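Local coordinates for pseudoazurin (Methylobacterium extorquens, PDB 1PMY), which binds a single copper ion in a cupredoxin fold and probably shuttles electrons as a periplasmic blue copper protein, at residues K32-E43 against Y55-V66; D1-N9 against F18-K26. All coordinates share one frame; numbering follows the deposited sequence.

Contact 1 (K32-E43 against Y55-V66); sequences KFLPTDKGHNVE and YVKTTVGQEAVV. With CU (copper (II) ion), chain B.
The copper ligand H40, bound to the metal through ND1, sits on the cupredoxin loop after strand 30-34, which packs against Y55-V66, and H40 O accepts G61 N in a nearly straight bond (2.9 Å, N-H...O angle 174°). G61 belongs to the type II turn T59-Q62, whose V60 sends CG1 against the backbone of G39 and CG2 to N41 CB. C78, H81 and M86, from a later loop, complete the copper site. Next to H40, N41 reaches across with its amide: ND2 donates to T58 O (2.9 Å), the acceptor lying in the amide plane, while OD1 takes A79 N of the loop that carries C78 and H81. CG of N41 stands between backbone N and carbonyl carbon (chi1 76°), which turns the amide toward T58. T58 grips V42 twice, OG1 accepting V42 N at 3.0 Å and its own N donating to V42 O. E43 stretches out beyond CG, and Y55 OH donates a very short bond to E43 OE2 (2.5 Å), the carboxylate standing 80° from the ring plane. At the other end strand 30-34 pairs antiparallel with the edge strand 64-67: F33 N meets A64 O at 2.9 Å and A64 N returns to F33 O. One face of the F33 ring is covered by V42 CG2 of its own segment, offset toward the rim, while V66 CG2 lies at its edge. On the other side of this sheet K32 runs past V65 CG2, and its bends at chi3 and chi4 bring NZ to E63 OE1 (2.8 Å) in a salt bridge. Bonds to both amide ends fix the N41 side chain, which probably holds the H40 loop in place between T58 and the loop of the other ligands.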
loop_
_atom_site.group_PDB
_atom_site.type_symbol
_atom_site.label_atom_id
_atom_site.label_comp_id
_atom_site.label_asym_id
_atom_site.label_seq_id
_atom_site.Cartn_x
_atom_site.Cartn_y
_atom_site.Cartn_z
ATOM N N LYS A 32 5.110 -8.347 -5.602
ATOM C CA LYS A 32 4.099 -9.349 -6.043
ATOM C C LYS A 32 3.140 -9.477 -4.830
ATOM O O LYS A 32 3.499 -9.892 -3.677
ATOM C CB LYS A 32 4.799 -10.684 -6.297
ATOM C CG LYS A 32 3.848 -11.742 -6.882
ATOM C CD LYS A 32 4.666 -13.062 -7.134
ATOM C CE LYS A 32 5.083 -13.145 -8.604
ATOM N NZ LYS A 32 3.917 -13.594 -9.464
ATOM N N PHE A 33 1.888 -9.172 -5.037
ATOM C CA PHE A 33 0.835 -9.245 -3.995
ATOM C C PHE A 33 0.227 -10.678 -4.173
ATOM O O PHE A 33 -0.128 -10.958 -5.295
ATOM C CB PHE A 33 -0.298 -8.222 -4.303
ATOM C CG PHE A 33 0.197 -6.812 -3.986
ATOM C CD1 PHE A 33 0.118 -6.327 -2.729
ATOM C CD2 PHE A 33 0.750 -6.057 -5.075
ATOM C CE1 PHE A 33 0.593 -5.057 -2.433
ATOM C CE2 PHE A 33 1.115 -4.737 -4.824
ATOM C CZ PHE A 33 1.086 -4.256 -3.498
ATOM N N LEU A 34 0.272 -11.423 -3.072
ATOM C CA LEU A 34 -0.183 -12.826 -3.122
ATOM C C LEU A 34 -1.556 -13.002 -2.512
ATOM O O LEU A 34 -1.708 -12.635 -1.359
ATOM C CB LEU A 34 0.899 -13.623 -2.335
ATOM C CG LEU A 34 2.279 -13.662 -3.049
ATOM C CD1 LEU A 34 3.280 -14.255 -2.066
ATOM C CD2 LEU A 34 2.194 -14.379 -4.357
ATOM N N PRO A 35 -2.444 -13.648 -3.271
ATOM C CA PRO A 35 -3.793 -13.908 -2.778
ATOM C C PRO A 35 -3.794 -15.059 -1.786
ATOM O O PRO A 35 -4.521 -16.047 -2.015
ATOM C CB PRO A 35 -4.573 -14.175 -4.093
ATOM C CG PRO A 35 -3.542 -14.925 -4.942
ATOM C CD PRO A 35 -2.228 -14.145 -4.667
ATOM N N THR A 36 -3.137 -14.959 -0.677
ATOM C CA THR A 36 -3.053 -15.921 0.421
ATOM C C THR A 36 -4.462 -16.334 0.763
ATOM O O THR A 36 -4.864 -17.515 0.915
ATOM C CB THR A 36 -2.216 -15.506 1.663
ATOM O OG1 THR A 36 -0.964 -14.921 1.221
ATOM C CG2 THR A 36 -1.935 -16.685 2.659
ATOM N N ASP A 37 -5.263 -15.285 0.988
ATOM C CA ASP A 37 -6.707 -15.453 1.211
ATOM C C ASP A 37 -7.339 -14.788 -0.029
ATOM O O ASP A 37 -6.777 -13.863 -0.627
ATOM C CB ASP A 37 -7.167 -14.812 2.495
ATOM C CG ASP A 37 -6.704 -15.536 3.757
ATOM O OD1 ASP A 37 -6.885 -16.748 3.813
ATOM O OD2 ASP A 37 -6.269 -14.921 4.710
ATOM N N LYS A 38 -8.453 -15.322 -0.428
ATOM C CA LYS A 38 -9.209 -14.806 -1.566
ATOM C C LYS A 38 -9.973 -13.532 -1.125
ATOM O O LYS A 38 -10.215 -13.307 0.062
ATOM C CB LYS A 38 -10.257 -15.932 -1.855
ATOM C CG LYS A 38 -11.648 -15.583 -2.116
ATOM C CD LYS A 38 -12.792 -16.456 -1.738
ATOM C CE LYS A 38 -12.777 -16.872 -0.249
ATOM N NZ LYS A 38 -13.662 -15.953 0.552
ATOM N N GLY A 39 -10.460 -12.851 -2.176
ATOM C CA GLY A 39 -11.348 -11.694 -1.926
ATOM C C GLY A 39 -10.595 -10.378 -1.648
ATOM O O GLY A 39 -11.271 -9.490 -1.125
ATOM N N HIS A 40 -9.346 -10.306 -1.928
ATOM C CA HIS A 40 -8.567 -9.055 -1.732
ATOM C C HIS A 40 -8.075 -8.511 -3.053
ATOM O O HIS A 40 -7.901 -9.304 -3.999
ATOM C CB HIS A 40 -7.481 -9.250 -0.696
ATOM C CG HIS A 40 -7.915 -9.741 0.625
ATOM N ND1 HIS A 40 -8.611 -9.129 1.635
ATOM C CD2 HIS A 40 -7.695 -11.031 1.108
ATOM C CE1 HIS A 40 -8.789 -9.920 2.650
ATOM N NE2 HIS A 40 -8.220 -11.061 2.361
ATOM N N ASN A 41 -7.846 -7.189 -3.096
ATOM C CA ASN A 41 -7.184 -6.599 -4.303
ATOM C C ASN A 41 -6.230 -5.506 -3.753
ATOM O O ASN A 41 -6.167 -5.261 -2.545
ATOM C CB ASN A 41 -8.026 -6.162 -5.435
ATOM C CG ASN A 41 -8.762 -4.827 -5.202
ATOM O OD1 ASN A 41 -8.808 -4.447 -4.001
ATOM N ND2 ASN A 41 -9.001 -4.199 -6.339
ATOM N N VAL A 42 -5.712 -4.775 -4.728
ATOM C CA VAL A 42 -4.842 -3.625 -4.471
ATOM C C VAL A 42 -5.285 -2.476 -5.424
ATOM O O VAL A 42 -5.526 -2.655 -6.647
ATOM C CB VAL A 42 -3.351 -4.028 -4.812
ATOM C CG1 VAL A 42 -2.475 -2.836 -4.335
ATOM C CG2 VAL A 42 -2.929 -5.216 -3.896
ATOM N N GLU A 43 -5.425 -1.327 -4.793
ATOM C CA GLU A 43 -5.845 -0.143 -5.618
ATOM C C GLU A 43 -5.201 1.078 -5.032
ATOM O O GLU A 43 -5.086 1.253 -3.773
ATOM C CB GLU A 43 -7.368 0.020 -5.694
ATOM C CG GLU A 43 -7.866 1.230 -6.481
ATOM C CD GLU A 43 -9.344 1.330 -6.727
ATOM O OE1 GLU A 43 -10.011 0.387 -6.324
ATOM O OE2 GLU A 43 -9.829 2.276 -7.353
ATOM N N TYR A 55 -2.111 4.603 -12.256
ATOM C CA TYR A 55 -3.140 4.212 -11.237
ATOM C C TYR A 55 -3.192 2.670 -11.319
ATOM O O TYR A 55 -3.165 2.126 -12.436
ATOM C CB TYR A 55 -4.497 4.817 -11.737
ATOM C CG TYR A 55 -5.586 4.702 -10.678
ATOM C CD1 TYR A 55 -5.690 5.650 -9.666
ATOM C CD2 TYR A 55 -6.428 3.582 -10.650
ATOM C CE1 TYR A 55 -6.696 5.523 -8.697
ATOM C CE2 TYR A 55 -7.435 3.450 -9.679
ATOM C CZ TYR A 55 -7.519 4.402 -8.674
ATOM O OH TYR A 55 -8.467 4.339 -7.677
ATOM N N VAL A 56 -3.219 2.075 -10.137
ATOM C CA VAL A 56 -3.268 0.603 -10.026
ATOM C C VAL A 56 -4.651 0.186 -9.514
ATOM O O VAL A 56 -5.155 0.829 -8.564
ATOM C CB VAL A 56 -2.174 0.172 -8.989
ATOM C CG1 VAL A 56 -2.222 -1.322 -8.660
ATOM C CG2 VAL A 56 -0.812 0.650 -9.433
ATOM N N LYS A 57 -5.198 -0.823 -10.165
ATOM C CA LYS A 57 -6.470 -1.384 -9.762
ATOM C C LYS A 57 -6.452 -2.847 -10.296
ATOM O O LYS A 57 -6.716 -3.128 -11.425
ATOM C CB LYS A 57 -7.734 -0.713 -10.297
ATOM C CG LYS A 57 -8.882 -1.247 -9.459
ATOM C CD LYS A 57 -10.187 -1.500 -9.962
ATOM C CE LYS A 57 -10.987 -0.649 -10.855
ATOM N NZ LYS A 57 -11.616 -1.521 -11.950
ATOM N N THR A 58 -6.197 -3.742 -9.340
ATOM C CA THR A 58 -6.070 -5.155 -9.624
ATOM C C THR A 58 -7.404 -5.878 -9.471
ATOM O O THR A 58 -8.309 -5.352 -8.884
ATOM C CB THR A 58 -4.864 -5.850 -8.844
ATOM O OG1 THR A 58 -5.141 -5.900 -7.400
ATOM C CG2 THR A 58 -3.579 -4.987 -9.086
ATOM N N THR A 59 -7.405 -7.079 -10.032
ATOM C CA THR A 59 -8.585 -7.980 -9.956
ATOM C C THR A 59 -8.517 -8.796 -8.685
ATOM O O THR A 59 -7.532 -9.324 -8.128
ATOM C CB THR A 59 -8.557 -8.966 -11.197
ATOM O OG1 THR A 59 -8.592 -8.099 -12.354
ATOM C CG2 THR A 59 -9.762 -9.927 -11.094
ATOM N N VAL A 60 -9.718 -8.719 -8.052
ATOM C CA VAL A 60 -9.922 -9.402 -6.788
ATOM C C VAL A 60 -9.579 -10.920 -6.852
ATOM O O VAL A 60 -9.987 -11.591 -7.814
ATOM C CB VAL A 60 -11.274 -9.049 -6.211
ATOM C CG1 VAL A 60 -11.565 -9.956 -4.991
ATOM C CG2 VAL A 60 -11.465 -7.610 -5.810
ATOM N N GLY A 61 -8.842 -11.342 -5.852
ATOM C CA GLY A 61 -8.458 -12.760 -5.711
ATOM C C GLY A 61 -7.342 -13.247 -6.614
ATOM O O GLY A 61 -7.018 -14.464 -6.589
ATOM N N GLN A 62 -6.713 -12.352 -7.392
ATOM C CA GLN A 62 -5.603 -12.752 -8.289
ATOM C C GLN A 62 -4.267 -12.244 -7.769
ATOM O O GLN A 62 -4.130 -11.142 -7.160
ATOM C CB GLN A 62 -5.777 -12.103 -9.682
ATOM C CG GLN A 62 -6.973 -12.672 -10.397
ATOM C CD GLN A 62 -6.987 -12.466 -11.877
ATOM O OE1 GLN A 62 -7.895 -13.045 -12.515
ATOM N NE2 GLN A 62 -6.154 -11.654 -12.516
ATOM N N GLU A 63 -3.205 -12.992 -8.155
ATOM C CA GLU A 63 -1.823 -12.501 -7.789
ATOM C C GLU A 63 -1.648 -11.280 -8.728
ATOM O O GLU A 63 -2.265 -11.281 -9.861
ATOM C CB GLU A 63 -0.784 -13.423 -8.390
ATOM C CG GLU A 63 -0.735 -14.857 -8.117
ATOM C CD GLU A 63 0.668 -15.470 -7.986
ATOM O OE1 GLU A 63 1.597 -14.954 -8.640
ATOM O OE2 GLU A 63 0.762 -16.405 -7.210
ATOM N N ALA A 64 -0.850 -10.335 -8.330
ATOM C CA ALA A 64 -0.653 -9.158 -9.183
ATOM C C ALA A 64 0.753 -8.634 -8.928
ATOM O O ALA A 64 1.252 -8.825 -7.813
ATOM C CB ALA A 64 -1.647 -8.026 -8.747
ATOM N N VAL A 65 1.325 -8.105 -9.933
ATOM C CA VAL A 65 2.638 -7.497 -9.824
ATOM C C VAL A 65 2.519 -6.016 -10.217
ATOM O O VAL A 65 1.881 -5.579 -11.184
ATOM C CB VAL A 65 3.670 -8.269 -10.688
ATOM C CG1 VAL A 65 4.960 -7.390 -10.683
ATOM C CG2 VAL A 65 3.885 -9.653 -10.132
ATOM N N VAL A 66 3.220 -5.210 -9.360
ATOM C CA VAL A 66 3.292 -3.766 -9.625
ATOM C C VAL A 66 4.773 -3.373 -9.642
ATOM O O VAL A 66 5.491 -3.580 -8.648
ATOM C CB VAL A 66 2.514 -2.956 -8.539
ATOM C CG1 VAL A 66 2.557 -1.417 -8.847
ATOM C CG2 VAL A 66 1.065 -3.451 -8.506
HETATM CU CU CU B . -9.082 -7.140 1.319
#

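Contact 2 (D1-N9 against F18-K26); sequences DEVAVKMLN and FDPALVRLK
V5 lies in the first beta hairpin of the cupredoxin sheet, strand 2-8 against strand 17-25, and its side chain forks over the break in the second strand. From CB, CG1, anti to the backbone N (chi1 175°), meets F18 CB at 3.9 Å and also P20 O, a buried carbonyl with no polar partner. The other branch, CG2, touches V23 CG2 and the CD of P20, which follows a cis peptide bond. V3 continues the apolar row, CG1 on V23 CG1 and CG2 on L25 CD2 (3.8 Å). Here side chains fill the gap, the axes of strands 2-8 and 22-25 coming no closer than 9.2 Å. True pairing is confined to the far end: K6 N donates to D19 O, and D19 N to K6 O at 3.0 Å. In the adjoining non-hydrogen-bonded pair M7 CG lies against F18 CE1, with M7 SD 5.3 Å from the F18 ring centroid in an oblique Met-aromatic contact. This end lies beside the copper site, nearest side-chain atoms about 4 Å apart for both M7 with H40 and F18 with M86. K6 curls back, NZ donating to A4 O at 2.9 Å from above the carbonyl plane and only weakly to D19 O at 3.4 Å.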
loop_
_atom_site.group_PDB
_atom_site.type_symbol
_atom_site.label_atom_id
_atom_site.label_comp_id
_atom_site.label_asym_id
_atom_site.label_seq_id
_atom_site.Cartn_x
_atom_site.Cartn_y
_atom_site.Cartn_z
ATOM N N ASP A 1 14.543 -5.837 -7.911
ATOM C CA ASP A 1 14.113 -7.065 -7.227
ATOM C C ASP A 1 12.615 -6.967 -6.860
ATOM O O ASP A 1 12.025 -5.898 -6.938
ATOM C CB ASP A 1 15.004 -7.571 -6.166
ATOM C CG ASP A 1 15.211 -6.624 -5.010
ATOM O OD1 ASP A 1 14.260 -6.316 -4.299
ATOM O OD2 ASP A 1 16.415 -6.238 -4.842
ATOM N N GLU A 2 12.105 -8.140 -6.520
ATOM C CA GLU A 2 10.695 -8.339 -6.242
ATOM C C GLU A 2 10.420 -8.886 -4.868
ATOM O O GLU A 2 11.005 -9.926 -4.431
ATOM C CB GLU A 2 10.008 -9.237 -7.225
ATOM C CG GLU A 2 8.554 -9.679 -6.907
ATOM C CD GLU A 2 8.256 -10.754 -7.945
ATOM O OE1 GLU A 2 8.065 -10.431 -9.112
ATOM O OE2 GLU A 2 8.399 -11.893 -7.468
ATOM N N VAL A 3 9.566 -8.138 -4.210
ATOM C CA VAL A 3 9.161 -8.355 -2.793
ATOM C C VAL A 3 7.723 -8.885 -2.837
ATOM O O VAL A 3 6.939 -8.391 -3.653
ATOM C CB VAL A 3 9.233 -6.951 -2.084
ATOM C CG1 VAL A 3 8.635 -6.889 -0.721
ATOM C CG2 VAL A 3 10.693 -6.451 -2.104
ATOM N N ALA A 4 7.460 -9.837 -1.975
ATOM C CA ALA A 4 6.115 -10.404 -1.887
ATOM C C ALA A 4 5.439 -9.841 -0.618
ATOM O O ALA A 4 6.003 -9.897 0.477
ATOM C CB ALA A 4 6.334 -11.958 -1.699
ATOM N N VAL A 5 4.185 -9.543 -0.819
ATOM C CA VAL A 5 3.217 -9.066 0.114
ATOM C C VAL A 5 1.956 -9.957 -0.032
ATOM O O VAL A 5 1.471 -10.165 -1.158
ATOM C CB VAL A 5 2.830 -7.582 -0.242
ATOM C CG1 VAL A 5 1.686 -7.100 0.691
ATOM C CG2 VAL A 5 4.077 -6.739 -0.018
ATOM N N LYS A 6 1.572 -10.477 1.113
ATOM C CA LYS A 6 0.416 -11.332 1.273
ATOM C C LYS A 6 -0.869 -10.508 1.589
ATOM O O LYS A 6 -0.816 -9.598 2.408
ATOM C CB LYS A 6 0.519 -12.326 2.410
ATOM C CG LYS A 6 1.756 -13.052 2.758
ATOM C CD LYS A 6 2.739 -13.604 1.808
ATOM C CE LYS A 6 3.621 -12.658 1.011
ATOM N NZ LYS A 6 4.563 -11.912 1.976
ATOM N N MET A 7 -1.958 -10.923 0.983
ATOM C CA MET A 7 -3.317 -10.337 1.233
ATOM C C MET A 7 -4.044 -11.310 2.177
ATOM O O MET A 7 -4.369 -12.446 1.757
ATOM C CB MET A 7 -3.981 -10.162 -0.145
ATOM C CG MET A 7 -3.086 -9.154 -0.891
ATOM S SD MET A 7 -3.911 -8.696 -2.470
ATOM C CE MET A 7 -3.875 -10.320 -3.214
ATOM N N LEU A 8 -4.211 -10.877 3.394
ATOM C CA LEU A 8 -4.757 -11.750 4.461
ATOM C C LEU A 8 -6.035 -11.259 5.152
ATOM O O LEU A 8 -6.254 -10.111 5.383
ATOM C CB LEU A 8 -3.697 -11.877 5.580
ATOM C CG LEU A 8 -2.342 -12.439 5.237
ATOM C CD1 LEU A 8 -1.272 -12.007 6.233
ATOM C CD2 LEU A 8 -2.355 -13.895 4.975
ATOM N N ASN A 9 -6.831 -12.287 5.441
ATOM C CA ASN A 9 -8.042 -12.078 6.275
ATOM C C ASN A 9 -7.604 -11.750 7.723
ATOM O O ASN A 9 -8.292 -10.924 8.404
ATOM C CB ASN A 9 -8.929 -13.309 6.244
ATOM C CG ASN A 9 -9.612 -13.562 4.953
ATOM O OD1 ASN A 9 -9.595 -12.710 3.994
ATOM N ND2 ASN A 9 -10.340 -14.669 4.870
ATOM N N PHE A 18 -2.409 -6.418 4.931
ATOM C CA PHE A 18 -1.357 -6.677 3.979
ATOM C C PHE A 18 -0.183 -7.040 4.925
ATOM O O PHE A 18 -0.039 -6.355 5.946
ATOM C CB PHE A 18 -0.983 -5.516 3.065
ATOM C CG PHE A 18 -1.957 -5.205 1.977
ATOM C CD1 PHE A 18 -2.037 -5.892 0.762
ATOM C CD2 PHE A 18 -2.739 -4.048 2.148
ATOM C CE1 PHE A 18 -2.949 -5.470 -0.230
ATOM C CE2 PHE A 18 -3.670 -3.663 1.174
ATOM C CZ PHE A 18 -3.823 -4.368 0.012
ATOM N N ASP A 19 0.609 -8.002 4.472
ATOM C CA ASP A 19 1.799 -8.307 5.390
ATOM C C ASP A 19 3.005 -8.496 4.467
ATOM O O ASP A 19 2.973 -9.519 3.731
ATOM C CB ASP A 19 1.479 -9.586 6.183
ATOM C CG ASP A 19 2.644 -9.967 7.117
ATOM O OD1 ASP A 19 3.522 -9.114 7.368
ATOM O OD2 ASP A 19 2.634 -11.090 7.654
ATOM N N PRO A 20 3.974 -7.635 4.538
ATOM C CA PRO A 20 4.079 -6.474 5.360
ATOM C C PRO A 20 3.187 -5.282 4.851
ATOM O O PRO A 20 2.884 -5.341 3.698
ATOM C CB PRO A 20 5.549 -6.094 5.265
ATOM C CG PRO A 20 5.938 -6.486 3.884
ATOM C CD PRO A 20 5.197 -7.844 3.713
ATOM N N ALA A 21 2.888 -4.443 5.835
ATOM C CA ALA A 21 2.025 -3.271 5.513
ATOM C C ALA A 21 2.884 -2.088 5.111
ATOM O O ALA A 21 2.380 -1.083 4.473
ATOM C CB ALA A 21 1.162 -3.006 6.747
ATOM N N LEU A 22 4.172 -2.129 5.384
ATOM C CA LEU A 22 5.175 -1.116 5.040
ATOM C C LEU A 22 6.341 -1.776 4.271
ATOM O O LEU A 22 6.937 -2.737 4.765
ATOM C CB LEU A 22 5.544 -0.305 6.292
ATOM C CG LEU A 22 6.750 0.638 6.021
ATOM C CD1 LEU A 22 6.390 1.749 5.108
ATOM C CD2 LEU A 22 7.314 1.081 7.346
ATOM N N VAL A 23 6.510 -1.320 3.055
ATOM C CA VAL A 23 7.506 -1.803 2.124
ATOM C C VAL A 23 8.476 -0.708 1.679
ATOM O O VAL A 23 8.030 0.298 1.091
ATOM C CB VAL A 23 6.809 -2.430 0.842
ATOM C CG1 VAL A 23 7.917 -3.086 -0.006
ATOM C CG2 VAL A 23 5.831 -3.551 1.262
ATOM N N ARG A 24 9.760 -0.973 1.814
ATOM C CA ARG A 24 10.835 -0.046 1.346
ATOM C C ARG A 24 11.422 -0.591 0.061
ATOM O O ARG A 24 11.860 -1.762 0.131
ATOM C CB ARG A 24 11.826 0.247 2.435
ATOM C CG ARG A 24 11.225 0.834 3.713
ATOM C CD ARG A 24 12.262 1.004 4.801
ATOM N NE ARG A 24 11.639 0.874 6.161
ATOM C CZ ARG A 24 11.353 1.926 6.919
ATOM N NH1 ARG A 24 11.671 3.164 6.545
ATOM N NH2 ARG A 24 10.697 1.776 8.087
ATOM N N LEU A 25 11.418 0.073 -1.045
ATOM C CA LEU A 25 11.889 -0.408 -2.348
ATOM C C LEU A 25 12.834 0.643 -2.949
ATOM O O LEU A 25 12.817 1.793 -2.578
ATOM C CB LEU A 25 10.668 -0.410 -3.330
ATOM C CG LEU A 25 9.548 -1.408 -3.046
ATOM C CD1 LEU A 25 8.561 -1.412 -4.216
ATOM C CD2 LEU A 25 10.106 -2.801 -2.910
ATOM N N LYS A 26 13.517 0.169 -3.978
ATOM C CA LYS A 26 14.390 0.988 -4.803
ATOM C C LYS A 26 13.662 1.115 -6.140
ATOM O O LYS A 26 12.817 0.252 -6.416
ATOM C CB LYS A 26 15.729 0.284 -5.113
ATOM C CG LYS A 26 16.559 0.183 -3.801
ATOM C CD LYS A 26 17.973 0.677 -4.104
ATOM C CE LYS A 26 18.001 2.181 -4.533
ATOM N NZ LYS A 26 19.285 2.347 -5.329
#

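From the N terminus, contact 2 comes first: strand 2-8 runs out, and the hairpin returns through F18-K26, closing a short loop of eight residues. The chain then enters strand 30-34, where contact 1 opens, and closes again once Y55-V66 comes back after eleven intervening residues. The two closures therefore follow in series, neither enclosing the other. They join within one sheet, because strand 2-8 has 17-25 on one side and 30-34 on the other, with 64-67 beyond; K32 N to V3 O and L34 N to V5 O are probable hydrogen bonds between the contacts. Nearer the copper, N9 OD1 also approaches H40 NE2 in a weak bond.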